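PDB 6H1J: probable ss-1,3-N-acetylglucosaminyltransferase from Staphylococcus aureus subsp. aureus N315, which is probably a glycosyltransferase, joining a GT-A-type family 2 domain to a TarS-like linker domain. Local coordinates for residues L54-D59 and G76-K81; N302-T307 and E328-N333; N131-I136 and N209-S214. All coordinates share one frame; numbering follows the deposited sequence.

Contact 1 of 3, residues L54-D59 and G76-K81; sequences LIIIDD and GLVRFK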
ATOM      1  N   LEU B  54     -25.934  48.629   6.274  1.00 21.13           N
ATOM      2  CA  LEU B  54     -26.023  47.434   5.458  1.00 22.53           C
ATOM      3  C   LEU B  54     -25.713  47.863   4.019  1.00 24.00           C
ATOM      4  O   LEU B  54     -26.432  48.695   3.465  1.00 24.14           O
ATOM      5  CB  LEU B  54     -27.446  46.856   5.548  1.00 23.15           C
ATOM      6  CG  LEU B  54     -27.741  45.646   4.660  1.00 23.00           C
ATOM      7  CD1 LEU B  54     -26.694  44.547   4.808  1.00 23.84           C
ATOM      8  CD2 LEU B  54     -29.129  45.083   4.950  1.00 24.51           C
ATOM      9  N   ILE B  55     -24.652  47.300   3.439  1.00 23.19           N
ATOM     10  CA  ILE B  55     -24.279  47.525   2.032  1.00 25.53           C
ATOM     11  C   ILE B  55     -24.671  46.270   1.261  1.00 25.93           C
ATOM     12  O   ILE B  55     -24.131  45.205   1.547  1.00 24.76           O
ATOM     13  CB  ILE B  55     -22.773  47.829   1.864  1.00 26.37           C
ATOM     14  CG1 ILE B  55     -22.300  48.943   2.809  1.00 26.93           C
ATOM     15  CG2 ILE B  55     -22.468  48.161   0.411  1.00 28.08           C
ATOM     16  CD1 ILE B  55     -20.810  49.210   2.788  1.00 28.47           C
ATOM     17  N   ILE B  56     -25.645  46.401   0.345  1.00 25.76           N
ATOM     18  CA  ILE B  56     -26.098  45.288  -0.489  1.00 26.69           C
ATOM     19  C   ILE B  56     -25.481  45.468  -1.876  1.00 29.17           C
ATOM     20  O   ILE B  56     -25.640  46.508  -2.476  1.00 33.29           O
ATOM     21  CB  ILE B  56     -27.625  45.206  -0.557  1.00 27.10           C
ATOM     22  CG1 ILE B  56     -28.251  45.180   0.836  1.00 26.79           C
ATOM     23  CG2 ILE B  56     -28.065  44.016  -1.414  1.00 29.09           C
ATOM     24  CD1 ILE B  56     -29.750  45.277   0.842  1.00 27.64           C
ATOM     25  N   ILE B  57     -24.796  44.427  -2.371  1.00 29.90           N
ATOM     26  CA  ILE B  57     -24.256  44.406  -3.725  1.00 33.76           C
ATOM     27  C   ILE B  57     -24.903  43.251  -4.495  1.00 34.70           C
ATOM     28  O   ILE B  57     -24.669  42.094  -4.207  1.00 31.21           O
ATOM     29  CB  ILE B  57     -22.719  44.288  -3.740  1.00 35.95           C
ATOM     30  CG1 ILE B  57     -22.061  45.383  -2.894  1.00 35.30           C
ATOM     31  CG2 ILE B  57     -22.212  44.317  -5.175  1.00 36.97           C
ATOM     32  CD1 ILE B  57     -21.687  44.940  -1.516  1.00 39.76           C
ATOM     33  N   ASP B  58     -25.721  43.604  -5.491  1.00 35.67           N
ATOM     34  CA  ASP B  58     -26.397  42.640  -6.293  1.00 35.41           C
ATOM     35  C   ASP B  58     -25.499  42.323  -7.488  1.00 37.48           C
ATOM     36  O   ASP B  58     -25.070  43.249  -8.222  1.00 35.69           O
ATOM     37  CB  ASP B  58     -27.761  43.136  -6.769  1.00 37.07           C
ATOM     38  CG  ASP B  58     -28.517  42.069  -7.545  1.00 38.62           C
ATOM     39  OD1 ASP B  58     -28.935  41.066  -6.918  1.00 37.10           O
ATOM     40  OD2 ASP B  58     -28.649  42.231  -8.781  1.00 40.29           O
ATOM     41  N   ASP B  59     -25.266  41.014  -7.680  1.00 37.06           N
ATOM     42  CA  ASP B  59     -24.408  40.494  -8.732  1.00 41.72           C
ATOM     43  C   ASP B  59     -25.217  40.344 -10.035  1.00 44.93           C
ATOM     44  O   ASP B  59     -25.270  39.261 -10.634  1.00 44.37           O
ATOM     45  CB  ASP B  59     -23.775  39.179  -8.273  1.00 41.61           C
ATOM     46  CG  ASP B  59     -22.422  38.871  -8.900  1.00 43.63           C
ATOM     47  OD1 ASP B  59     -22.036  39.579  -9.848  1.00 42.70           O
ATOM     48  OD2 ASP B  59     -21.751  37.945  -8.391  1.00 46.09           O
ATOM     49  N   GLY B  76     -33.216  53.826   1.205  1.00 26.93           N
ATOM     50  CA  GLY B  76     -33.071  54.789   2.260  1.00 26.99           C
ATOM     51  C   GLY B  76     -32.637  54.161   3.561  1.00 27.06           C
ATOM     52  O   GLY B  76     -32.243  54.910   4.452  1.00 27.69           O
ATOM     53  N   LEU B  77     -32.689  52.816   3.686  1.00 24.81           N
ATOM     54  CA  LEU B  77     -32.291  52.148   4.921  1.00 24.48           C
ATOM     55  C   LEU B  77     -31.019  51.320   4.718  1.00 23.76           C
ATOM     56  O   LEU B  77     -30.464  50.840   5.693  1.00 22.54           O
ATOM     57  CB  LEU B  77     -33.417  51.256   5.450  1.00 24.92           C
ATOM     58  CG  LEU B  77     -34.751  51.950   5.717  1.00 25.28           C
ATOM     59  CD1 LEU B  77     -35.787  50.946   6.227  1.00 26.12           C
ATOM     60  CD2 LEU B  77     -34.604  53.083   6.712  1.00 25.82           C
ATOM     61  N   VAL B  78     -30.581  51.181   3.464  1.00 24.25           N
ATOM     62  CA  VAL B  78     -29.447  50.404   3.084  1.00 25.62           C
ATOM     63  C   VAL B  78     -28.683  51.198   2.027  1.00 27.64           C
ATOM     64  O   VAL B  78     -29.234  52.069   1.350  1.00 25.52           O
ATOM     65  CB  VAL B  78     -29.872  49.032   2.523  1.00 26.87           C
ATOM     66  CG1 VAL B  78     -30.720  48.256   3.525  1.00 27.07           C
ATOM     67  CG2 VAL B  78     -30.598  49.182   1.192  1.00 28.86           C
ATOM     68  N   ARG B  79     -27.406  50.875   1.863  1.00 27.22           N
ATOM     69  CA  ARG B  79     -26.701  51.328   0.687  1.00 30.48           C
ATOM     70  C   ARG B  79     -26.706  50.184  -0.322  1.00 31.51           C
ATOM     71  O   ARG B  79     -26.590  49.023   0.042  1.00 33.57           O
ATOM     72  CB  ARG B  79     -25.301  51.778   1.086  1.00 31.83           C
ATOM     73  CG  ARG B  79     -25.326  52.925   2.084  1.00 31.81           C
ATOM     74  CD  ARG B  79     -23.920  53.228   2.530  1.00 33.34           C
ATOM     75  NE  ARG B  79     -23.074  53.510   1.376  1.00 34.05           N
ATOM     76  CZ  ARG B  79     -21.760  53.485   1.421  1.00 33.30           C
ATOM     77  NH1 ARG B  79     -21.169  53.148   2.561  1.00 34.17           N
ATOM     78  NH2 ARG B  79     -21.052  53.823   0.354  1.00 30.58           N
ATOM     79  N   PHE B  80     -26.852  50.520  -1.590  1.00 33.14           N
ATOM     80  CA  PHE B  80     -27.059  49.514  -2.597  1.00 37.55           C
ATOM     81  C   PHE B  80     -26.272  49.863  -3.863  1.00 38.55           C
ATOM     82  O   PHE B  80     -26.276  50.996  -4.297  1.00 35.11           O
ATOM     83  CB  PHE B  80     -28.558  49.371  -2.879  1.00 41.17           C
ATOM     84  CG  PHE B  80     -28.866  48.575  -4.112  1.00 43.35           C
ATOM     85  CD1 PHE B  80     -28.621  47.206  -4.146  1.00 44.09           C
ATOM     86  CD2 PHE B  80     -29.342  49.197  -5.254  1.00 46.44           C
ATOM     87  CE1 PHE B  80     -28.901  46.465  -5.289  1.00 44.74           C
ATOM     88  CE2 PHE B  80     -29.597  48.458  -6.405  1.00 48.68           C
ATOM     89  CZ  PHE B  80     -29.371  47.094  -6.421  1.00 47.44           C
ATOM     90  N   LYS B  81     -25.630  48.847  -4.451  1.00 41.05           N
ATOM     91  CA  LYS B  81     -25.000  48.954  -5.763  1.00 43.08           C
ATOM     92  C   LYS B  81     -25.311  47.683  -6.568  1.00 45.70           C
ATOM     93  O   LYS B  81     -25.221  46.569  -6.056  1.00 41.60           O
ATOM     94  CB  LYS B  81     -23.506  49.221  -5.572  1.00 44.43           C
ATOM     95  CG  LYS B  81     -22.672  49.106  -6.838  1.00 50.62           C
ATOM     96  CD  LYS B  81     -21.292  49.694  -6.709  1.00 53.65           C
ATOM     97  CE  LYS B  81     -21.255  51.182  -6.973  1.00 58.29           C
ATOM     98  NZ  LYS B  81     -19.918  51.749  -6.691  1.00 64.67           N
TER
HETATM   99  O   HOH W   1     -27.987  50.689   6.329  1.00 27.36           O
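Backbone bonds join L54-D58 to R79-K81 as parallel strands, with I55 opposite R79, I56 opposite F80 and I57 opposite K81. R79 N gives to L54 O (2.9 Å) and R79 O takes I56 N (2.8 Å); K81 N gives to I56 O and K81 O takes D58 N, both at 3.1 Å. Weaker CA-H...O contacts fill the gaps, F80 CA to I56 O and I57 CA to K81 O both at 3.3 Å. Upstream, a water accepts from L54 N and donates to L77 O.

The apolar contacts gather on the face of I56 and F80. V78 meets L54 side by side with CG1 (3.8 Å to CD2), and I56 with CG2 (4.0 Å to CD1). With CG anti to the backbone N (chi1 167°), the F80 ring reaches past I56 and receives D58 CB at its edge, 3.8 Å from CE1.

On the other face I55 CD1 lies 4.0 Å from R79 NH1, whose charge is paired with E53.

The strands belong to a right-handed beta-alpha-beta unit: helix 66-72 packs on I56, D58 and F80, helix 91-100 on I55, I57 and K81, and strand 22-28 flanks 52-58 on its other edge.

Contact 2 of 3, residues N302-T307 and E328-N333; sequences NNFSKT and EAIRQN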
ATOM      1  N   ASN B 302      -1.291  15.453  -8.542  1.00 19.93           N
ATOM      2  CA  ASN B 302      -0.127  16.184  -8.922  1.00 21.23           C
ATOM      3  C   ASN B 302      -0.206  17.628  -8.411  1.00 20.44           C
ATOM      4  O   ASN B 302       0.751  18.152  -7.865  1.00 20.53           O
ATOM      5  CB  ASN B 302       0.081  16.145 -10.432  1.00 23.06           C
ATOM      6  CG  ASN B 302       0.921  14.947 -10.825  1.00 27.34           C
ATOM      7  OD1 ASN B 302       2.135  15.060 -10.961  1.00 28.42           O
ATOM      8  ND2 ASN B 302       0.282  13.803 -11.003  1.00 25.48           N
ATOM      9  N   ASN B 303      -1.369  18.253  -8.538  1.00 21.07           N
ATOM     10  CA  ASN B 303      -1.525  19.627  -8.039  1.00 21.13           C
ATOM     11  C   ASN B 303      -1.404  19.657  -6.517  1.00 19.90           C
ATOM     12  O   ASN B 303      -0.798  20.561  -5.973  1.00 20.80           O
ATOM     13  CB  ASN B 303      -2.834  20.260  -8.509  1.00 20.75           C
ATOM     14  CG  ASN B 303      -2.854  20.566  -9.985  1.00 22.48           C
ATOM     15  OD1 ASN B 303      -1.825  20.898 -10.575  1.00 21.48           O
ATOM     16  ND2 ASN B 303      -4.047  20.478 -10.584  1.00 22.47           N
ATOM     17  N   PHE B 304      -1.942  18.647  -5.831  1.00 20.18           N
ATOM     18  CA  PHE B 304      -1.798  18.533  -4.373  1.00 20.59           C
ATOM     19  C   PHE B 304      -0.305  18.369  -3.977  1.00 20.81           C
ATOM     20  O   PHE B 304       0.247  19.122  -3.149  1.00 20.02           O
ATOM     21  CB  PHE B 304      -2.665  17.366  -3.909  1.00 21.27           C
ATOM     22  CG  PHE B 304      -3.017  17.348  -2.447  1.00 21.36           C
ATOM     23  CD1 PHE B 304      -2.362  18.158  -1.541  1.00 21.05           C
ATOM     24  CD2 PHE B 304      -3.966  16.456  -1.981  1.00 22.77           C
ATOM     25  CE1 PHE B 304      -2.667  18.093  -0.191  1.00 23.92           C
ATOM     26  CE2 PHE B 304      -4.289  16.411  -0.631  1.00 22.84           C
ATOM     27  CZ  PHE B 304      -3.633  17.224   0.260  1.00 22.70           C
ATOM     28  N   SER B 305       0.375  17.473  -4.685  1.00 20.11           N
ATOM     29  CA  SER B 305       1.769  17.142  -4.459  1.00 20.82           C
ATOM     30  C   SER B 305       2.674  18.376  -4.607  1.00 21.32           C
ATOM     31  O   SER B 305       3.592  18.645  -3.745  1.00 19.15           O
ATOM     32  CB  SER B 305       2.197  16.046  -5.395  1.00 19.29           C
ATOM     33  OG  SER B 305       3.507  15.632  -5.051  1.00 23.18           O
ATOM     34  N   LYS B 306       2.483  19.106  -5.702  1.00 22.41           N
ATOM     35  CA  LYS B 306       3.383  20.176  -5.993  1.00 26.20           C
ATOM     36  C   LYS B 306       3.109  21.351  -5.043  1.00 25.33           C
ATOM     37  O   LYS B 306       4.044  22.079  -4.693  1.00 22.23           O
ATOM     38  CB  LYS B 306       3.355  20.539  -7.476  1.00 29.85           C
ATOM     39  CG  LYS B 306       2.158  21.310  -7.963  1.00 37.08           C
ATOM     40  CD  LYS B 306       2.224  21.577  -9.458  1.00 43.58           C
ATOM     41  CE  LYS B 306       1.959  20.345 -10.304  1.00 45.50           C
ATOM     42  NZ  LYS B 306       2.809  20.330 -11.522  1.00 50.62           N
ATOM     43  N   THR B 307       1.868  21.450  -4.543  1.00 22.49           N
ATOM     44  CA  THR B 307       1.527  22.458  -3.554  1.00 21.42           C
ATOM     45  C   THR B 307       2.194  22.119  -2.215  1.00 21.53           C
ATOM     46  O   THR B 307       2.829  22.958  -1.595  1.00 17.98           O
ATOM     47  CB  THR B 307       0.007  22.614  -3.430  1.00 22.61           C
ATOM     48  OG1 THR B 307      -0.440  23.042  -4.722  1.00 22.39           O
ATOM     49  CG2 THR B 307      -0.387  23.558  -2.317  1.00 22.48           C
ATOM     50  N   GLU B 328       3.041  11.379   3.213  1.00 20.67           N
ATOM     51  CA  GLU B 328       4.281  11.086   2.483  1.00 21.54           C
ATOM     52  C   GLU B 328       3.950  10.653   1.041  1.00 21.12           C
ATOM     53  O   GLU B 328       4.669  11.025   0.080  1.00 19.72           O
ATOM     54  CB  GLU B 328       5.120  10.046   3.225  1.00 24.40           C
ATOM     55  CG  GLU B 328       6.462   9.784   2.572  1.00 27.07           C
ATOM     56  CD  GLU B 328       7.335  11.032   2.518  1.00 31.54           C
ATOM     57  OE1 GLU B 328       7.448  11.702   3.563  1.00 33.85           O
ATOM     58  OE2 GLU B 328       7.869  11.356   1.431  1.00 27.01           O
ATOM     59  N   ALA B 329       2.859   9.891   0.881  1.00 19.58           N
ATOM     60  CA  ALA B 329       2.428   9.450  -0.434  1.00 20.25           C
ATOM     61  C   ALA B 329       2.084  10.633  -1.343  1.00 21.95           C
ATOM     62  O   ALA B 329       2.471  10.646  -2.524  1.00 20.46           O
ATOM     63  CB  ALA B 329       1.279   8.486  -0.279  1.00 21.97           C
ATOM     64  N   ILE B 330       1.448  11.676  -0.777  1.00 20.34           N
ATOM     65  CA  ILE B 330       1.166  12.866  -1.532  1.00 19.79           C
ATOM     66  C   ILE B 330       2.468  13.579  -1.922  1.00 19.12           C
ATOM     67  O   ILE B 330       2.632  14.018  -3.103  1.00 19.67           O
ATOM     68  CB  ILE B 330       0.156  13.767  -0.784  1.00 20.57           C
ATOM     69  CG1 ILE B 330      -1.228  13.105  -0.710  1.00 22.31           C
ATOM     70  CG2 ILE B 330       0.069  15.121  -1.466  1.00 22.25           C
ATOM     71  CD1 ILE B 330      -2.110  13.594   0.417  1.00 21.61           C
ATOM     72  N   ARG B 331       3.391  13.741  -0.969  1.00 20.51           N
ATOM     73  CA  ARG B 331       4.693  14.355  -1.242  1.00 21.80           C
ATOM     74  C   ARG B 331       5.435  13.611  -2.360  1.00 22.84           C
ATOM     75  O   ARG B 331       6.009  14.251  -3.244  1.00 23.81           O
ATOM     76  CB  ARG B 331       5.574  14.404   0.002  1.00 22.99           C
ATOM     77  CG  ARG B 331       5.188  15.481   0.999  1.00 22.85           C
ATOM     78  CD  ARG B 331       6.358  15.865   1.902  1.00 23.23           C
ATOM     79  NE  ARG B 331       5.939  16.863   2.892  1.00 22.08           N
ATOM     80  CZ  ARG B 331       6.038  18.161   2.724  1.00 20.03           C
ATOM     81  NH1 ARG B 331       6.506  18.634   1.579  1.00 19.29           N
ATOM     82  NH2 ARG B 331       5.717  18.965   3.732  1.00 19.74           N
ATOM     83  N   GLN B 332       5.376  12.275  -2.331  1.00 22.12           N
ATOM     84  CA  GLN B 332       6.000  11.441  -3.357  1.00 24.66           C
ATOM     85  C   GLN B 332       5.213  11.407  -4.675  1.00 23.56           C
ATOM     86  O   GLN B 332       5.702  10.796  -5.652  1.00 23.47           O
ATOM     87  CB  GLN B 332       6.142   9.998  -2.850  1.00 23.66           C
ATOM     88  CG  GLN B 332       7.059   9.856  -1.638  1.00 25.05           C
ATOM     89  CD  GLN B 332       8.483  10.263  -1.909  1.00 28.27           C
ATOM     90  OE1 GLN B 332       8.951  10.243  -3.035  1.00 29.90           O
ATOM     91  NE2 GLN B 332       9.199  10.619  -0.860  1.00 28.28           N
ATOM     92  N   ASN B 333       3.968  11.898  -4.696  1.00 22.95           N
ATOM     93  CA  ASN B 333       3.210  11.986  -5.944  1.00 25.47           C
ATOM     94  C   ASN B 333       2.904  10.563  -6.454  1.00 26.19           C
ATOM     95  O   ASN B 333       3.051  10.290  -7.644  1.00 25.17           O
ATOM     96  CB  ASN B 333       3.981  12.765  -7.018  1.00 27.00           C
ATOM     97  CG  ASN B 333       3.105  13.201  -8.167  1.00 30.63           C
ATOM     98  OD1 ASN B 333       1.913  13.420  -7.984  1.00 34.26           O
ATOM     99  ND2 ASN B 333       3.684  13.371  -9.344  1.00 35.01           N
TER
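S305 and N333 both carry their side chains anti to the backbone N (chi1 -173° and -164°), which turns the S305 hydroxyl toward I330 O and the N333 amide toward N302. S305 OG donates to I330 O at 2.7 Å, in the carbonyl plane. The same oxygen takes N333 N at 3.0 Å, so one carbonyl of the last turn of helix 324-331 serves a partner from each segment. N333 has positive phi and forms a Schellman motif as the chain leaves the helix.

Its amide then crosses that of N302 at about a right angle. N333 ND2 gives to N302 OD1 (2.8 Å), but the donor stands 50° out of the acceptor's carbonyl plane, so the bond is short without lying on a lone pair. N302 ND2 is occupied by I298 O, one turn back in its own helix, which fixes which end of the amide faces N333.

Beyond S305 the contact turns apolar. I330 CG2 sits over one face of the F304 ring, 4.0 Å from its centroid, while I330 CD1 reaches F304 CE2 at 3.7 Å; F304 also stacks with F245 of helix 244-256.

No charged pair spans the two segments, so the polar hold rests on neutral groups: the twice-bonded I330 O ties the Schellman end of helix 324-331 to helix 294-308 of the linker domain, with the I330-F304 CH-pi contact beside it.

Contact 3 of 3, residues N131-I136 and N209-S214; sequences NSDLII and NSKNYS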
ATOM      1  N   ASN B 131      -9.695  44.994  22.325  1.00 23.33           N
ATOM      2  CA  ASN B 131      -8.845  45.505  21.220  1.00 25.51           C
ATOM      3  C   ASN B 131      -8.747  44.459  20.104  1.00 24.09           C
ATOM      4  O   ASN B 131      -7.660  44.197  19.600  1.00 24.69           O
ATOM      5  CB  ASN B 131      -7.463  45.962  21.736  1.00 29.98           C
ATOM      6  CG  ASN B 131      -6.618  46.721  20.716  1.00 34.88           C
ATOM      7  OD1 ASN B 131      -7.138  47.372  19.807  1.00 39.57           O
ATOM      8  ND2 ASN B 131      -5.294  46.646  20.847  1.00 39.08           N
ATOM      9  N   SER B 132      -9.890  43.862  19.708  1.00 25.73           N
ATOM     10  CA  SER B 132      -9.879  42.689  18.784  1.00 25.04           C
ATOM     11  C   SER B 132      -9.787  43.138  17.323  1.00 24.42           C
ATOM     12  O   SER B 132     -10.487  44.045  16.919  1.00 23.16           O
ATOM     13  CB  SER B 132     -11.073  41.808  18.965  1.00 23.96           C
ATOM     14  OG  SER B 132     -11.205  41.409  20.299  1.00 26.46           O
ATOM     15  N   ASP B 133      -8.959  42.429  16.543  1.00 23.48           N
ATOM     16  CA  ASP B 133      -8.899  42.588  15.080  1.00 23.01           C
ATOM     17  C   ASP B 133     -10.028  41.765  14.449  1.00 22.19           C
ATOM     18  O   ASP B 133     -10.550  42.099  13.367  1.00 20.56           O
ATOM     19  CB  ASP B 133      -7.516  42.230  14.538  1.00 24.39           C
ATOM     20  CG  ASP B 133      -6.406  43.033  15.195  1.00 29.34           C
ATOM     21  OD1 ASP B 133      -6.492  44.290  15.086  1.00 28.50           O
ATOM     22  OD2 ASP B 133      -5.473  42.396  15.846  1.00 27.63           O
ATOM     23  N   LEU B 134     -10.426  40.696  15.140  1.00 20.78           N
ATOM     24  CA  LEU B 134     -11.360  39.740  14.589  1.00 21.62           C
ATOM     25  C   LEU B 134     -12.255  39.231  15.713  1.00 20.35           C
ATOM     26  O   LEU B 134     -11.754  38.869  16.749  1.00 19.61           O
ATOM     27  CB  LEU B 134     -10.567  38.585  13.969  1.00 21.59           C
ATOM     28  CG  LEU B 134     -11.402  37.464  13.346  1.00 22.43           C
ATOM     29  CD1 LEU B 134     -12.252  37.986  12.195  1.00 22.96           C
ATOM     30  CD2 LEU B 134     -10.516  36.308  12.902  1.00 23.06           C
ATOM     31  N   ILE B 135     -13.570  39.253  15.499  1.00 19.27           N
ATOM     32  CA  ILE B 135     -14.530  38.724  16.479  1.00 19.52           C
ATOM     33  C   ILE B 135     -15.412  37.699  15.755  1.00 19.62           C
ATOM     34  O   ILE B 135     -16.001  37.994  14.698  1.00 18.62           O
ATOM     35  CB  ILE B 135     -15.390  39.830  17.140  1.00 20.46           C
ATOM     36  CG1 ILE B 135     -14.565  41.049  17.548  1.00 20.66           C
ATOM     37  CG2 ILE B 135     -16.170  39.266  18.320  1.00 20.97           C
ATOM     38  CD1 ILE B 135     -14.496  42.137  16.511  1.00 21.54           C
ATOM     39  N   ILE B 136     -15.578  36.541  16.395  1.00 19.36           N
ATOM     40  CA  ILE B 136     -16.262  35.408  15.831  1.00 19.81           C
ATOM     41  C   ILE B 136     -17.405  35.021  16.778  1.00 20.33           C
ATOM     42  O   ILE B 136     -17.170  34.659  17.926  1.00 20.27           O
ATOM     43  CB  ILE B 136     -15.289  34.224  15.643  1.00 20.13           C
ATOM     44  CG1 ILE B 136     -14.057  34.604  14.819  1.00 20.78           C
ATOM     45  CG2 ILE B 136     -16.039  33.052  15.046  1.00 19.13           C
ATOM     46  CD1 ILE B 136     -12.921  33.633  14.948  1.00 25.12           C
ATOM     47  N   ASN B 209      -2.119  38.683   9.440  1.00 22.34           N
ATOM     48  CA  ASN B 209      -1.783  40.087   9.514  1.00 22.66           C
ATOM     49  C   ASN B 209      -2.374  40.721  10.778  1.00 24.12           C
ATOM     50  O   ASN B 209      -2.391  41.953  10.886  1.00 23.94           O
ATOM     51  CB  ASN B 209      -2.246  40.827   8.257  1.00 25.70           C
ATOM     52  CG  ASN B 209      -1.355  40.565   7.066  1.00 26.71           C
ATOM     53  OD1 ASN B 209      -0.235  41.047   7.011  1.00 27.40           O
ATOM     54  ND2 ASN B 209      -1.835  39.752   6.141  1.00 29.34           N
ATOM     55  N   SER B 210      -2.847  39.908  11.733  1.00 22.04           N
ATOM     56  CA  SER B 210      -3.428  40.445  12.969  1.00 24.64           C
ATOM     57  C   SER B 210      -3.110  39.519  14.150  1.00 24.39           C
ATOM     58  O   SER B 210      -2.790  38.364  13.945  1.00 25.54           O
ATOM     59  CB  SER B 210      -4.932  40.623  12.800  1.00 24.80           C
ATOM     60  OG  SER B 210      -5.558  39.367  12.544  1.00 26.73           O
ATOM     61  N   LYS B 211      -3.231  40.019  15.385  1.00 23.46           N
ATOM     62  CA  LYS B 211      -2.834  39.208  16.531  1.00 26.58           C
ATOM     63  C   LYS B 211      -3.983  38.966  17.501  1.00 23.28           C
ATOM     64  O   LYS B 211      -3.939  37.981  18.225  1.00 22.53           O
ATOM     65  CB  LYS B 211      -1.657  39.847  17.283  1.00 32.18           C
ATOM     66  CG  LYS B 211      -1.827  41.315  17.624  1.00 37.82           C
ATOM     67  CD  LYS B 211      -0.781  41.832  18.620  1.00 46.30           C
ATOM     68  CE  LYS B 211      -0.568  43.328  18.523  1.00 49.21           C
ATOM     69  NZ  LYS B 211      -1.613  44.110  19.223  1.00 49.25           N
ATOM     70  N   ASN B 212      -5.009  39.833  17.498  1.00 21.26           N
ATOM     71  CA  ASN B 212      -6.022  39.796  18.534  1.00 21.62           C
ATOM     72  C   ASN B 212      -7.357  39.277  17.965  1.00 20.72           C
ATOM     73  O   ASN B 212      -8.016  39.944  17.148  1.00 20.46           O
ATOM     74  CB  ASN B 212      -6.198  41.173  19.163  1.00 22.47           C
ATOM     75  CG  ASN B 212      -5.042  41.597  20.034  1.00 25.77           C
ATOM     76  OD1 ASN B 212      -4.133  40.815  20.315  1.00 24.83           O
ATOM     77  ND2 ASN B 212      -5.074  42.845  20.466  1.00 25.77           N
ATOM     78  N   TYR B 213      -7.770  38.099  18.442  1.00 20.16           N
ATOM     79  CA  TYR B 213      -8.961  37.434  17.995  1.00 20.14           C
ATOM     80  C   TYR B 213      -9.826  37.141  19.228  1.00 20.96           C
ATOM     81  O   TYR B 213      -9.296  36.770  20.263  1.00 21.95           O
ATOM     82  CB  TYR B 213      -8.619  36.105  17.304  1.00 19.50           C
ATOM     83  CG  TYR B 213      -7.329  36.095  16.520  1.00 19.92           C
ATOM     84  CD1 TYR B 213      -7.077  37.034  15.533  1.00 18.43           C
ATOM     85  CD2 TYR B 213      -6.379  35.105  16.730  1.00 20.03           C
ATOM     86  CE1 TYR B 213      -5.882  37.017  14.820  1.00 18.85           C
ATOM     87  CE2 TYR B 213      -5.196  35.050  15.997  1.00 18.55           C
ATOM     88  CZ  TYR B 213      -4.947  36.012  15.037  1.00 19.17           C
ATOM     89  OH  TYR B 213      -3.784  35.947  14.323  1.00 20.63           O
ATOM     90  N   SER B 214     -11.141  37.251  19.086  1.00 18.77           N
ATOM     91  CA  SER B 214     -12.089  36.995  20.159  1.00 19.90           C
ATOM     92  C   SER B 214     -13.193  36.085  19.641  1.00 19.55           C
ATOM     93  O   SER B 214     -13.554  36.152  18.471  1.00 19.97           O
ATOM     94  CB  SER B 214     -12.693  38.285  20.672  1.00 23.04           C
ATOM     95  OG  SER B 214     -11.671  39.143  21.146  1.00 26.93           O
TER
HETATM   96  O   HOH W   2      -4.224  44.306  23.183  1.00 38.07           O
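D133 is gripped along its length by S210-N212. Its CB lies 3.5 Å from S210 CB; CG, the next atom out, is still against that methylene; and at the tip OD2 accepts two backbone N-H groups, K211 N at 3.3 Å and N212 N at 3.1 Å. Both donors come to the anti side of the carboxylate, K211 N further from its plane than N212 N. With CG anti to the carbonyl carbon (chi1 -56°), the D133 carboxylate folds back toward D133 N, whose hydrogen goes to N212 O at 2.7 Å. Aspartate and N212 thus exchange bonds: the side chain takes N212 N, and the backbone gives to N212 O. L134 N shares that oxygen and approaches in the carbonyl plane.

From there the chains run on as parallel strands, 134-142 and 213-216, in the mixed sheet of the GT-A-type domain, L134 paired with Y213 and I135 with S214. S214 N gives to L134 O and S214 O takes I136 N. Strand 177-179 lies antiparallel along the other edge of 134-142. L134 CB meets Y213 CD1 on one face, where F206 and L207 of helix 198-207 also touch L134. On the other, S132 OG and S214 OG lie 2.5 Å apart, and S214 OG is hydrogen-bonded to A159 O, while helix 119-129 touches I135 and S214 through L123 and Y126.

Upstream, N131 ends helix 119-129 as the C-prime residue of a Schellman motif, and its O accepts N212 ND2 at 3.0 Å. The oxygen lies in the plane of the N212 amide, yet the donor stands 39° above the carbonyl plane. A water accepts from N212 ND2 at 3.2 Å and, weakly, from N131 ND2.

How the contacts relate
Contacts 1 and 3 belong to the same mixed sheet, their centres about 26 Å apart: contact 1 pairs strands 52-58 and 79-82 and contact 3 strands 134-142 and 213-216. Strands 22-28, 105-108 and 177-179 connect the two pairs in succession. Contact 2 lies in the helical linker region, about 44 Å from contact 1 between centres and on the opposite side of the chain's centre, and about 34 Å from contact 3. Along the chain, contact 1 closes first, contact 3 follows, and contact 2 comes last. Contacts 1 and 3 thus both belong to the sheet-based glycosyltransferase part, contact 2 to the helices that follow it.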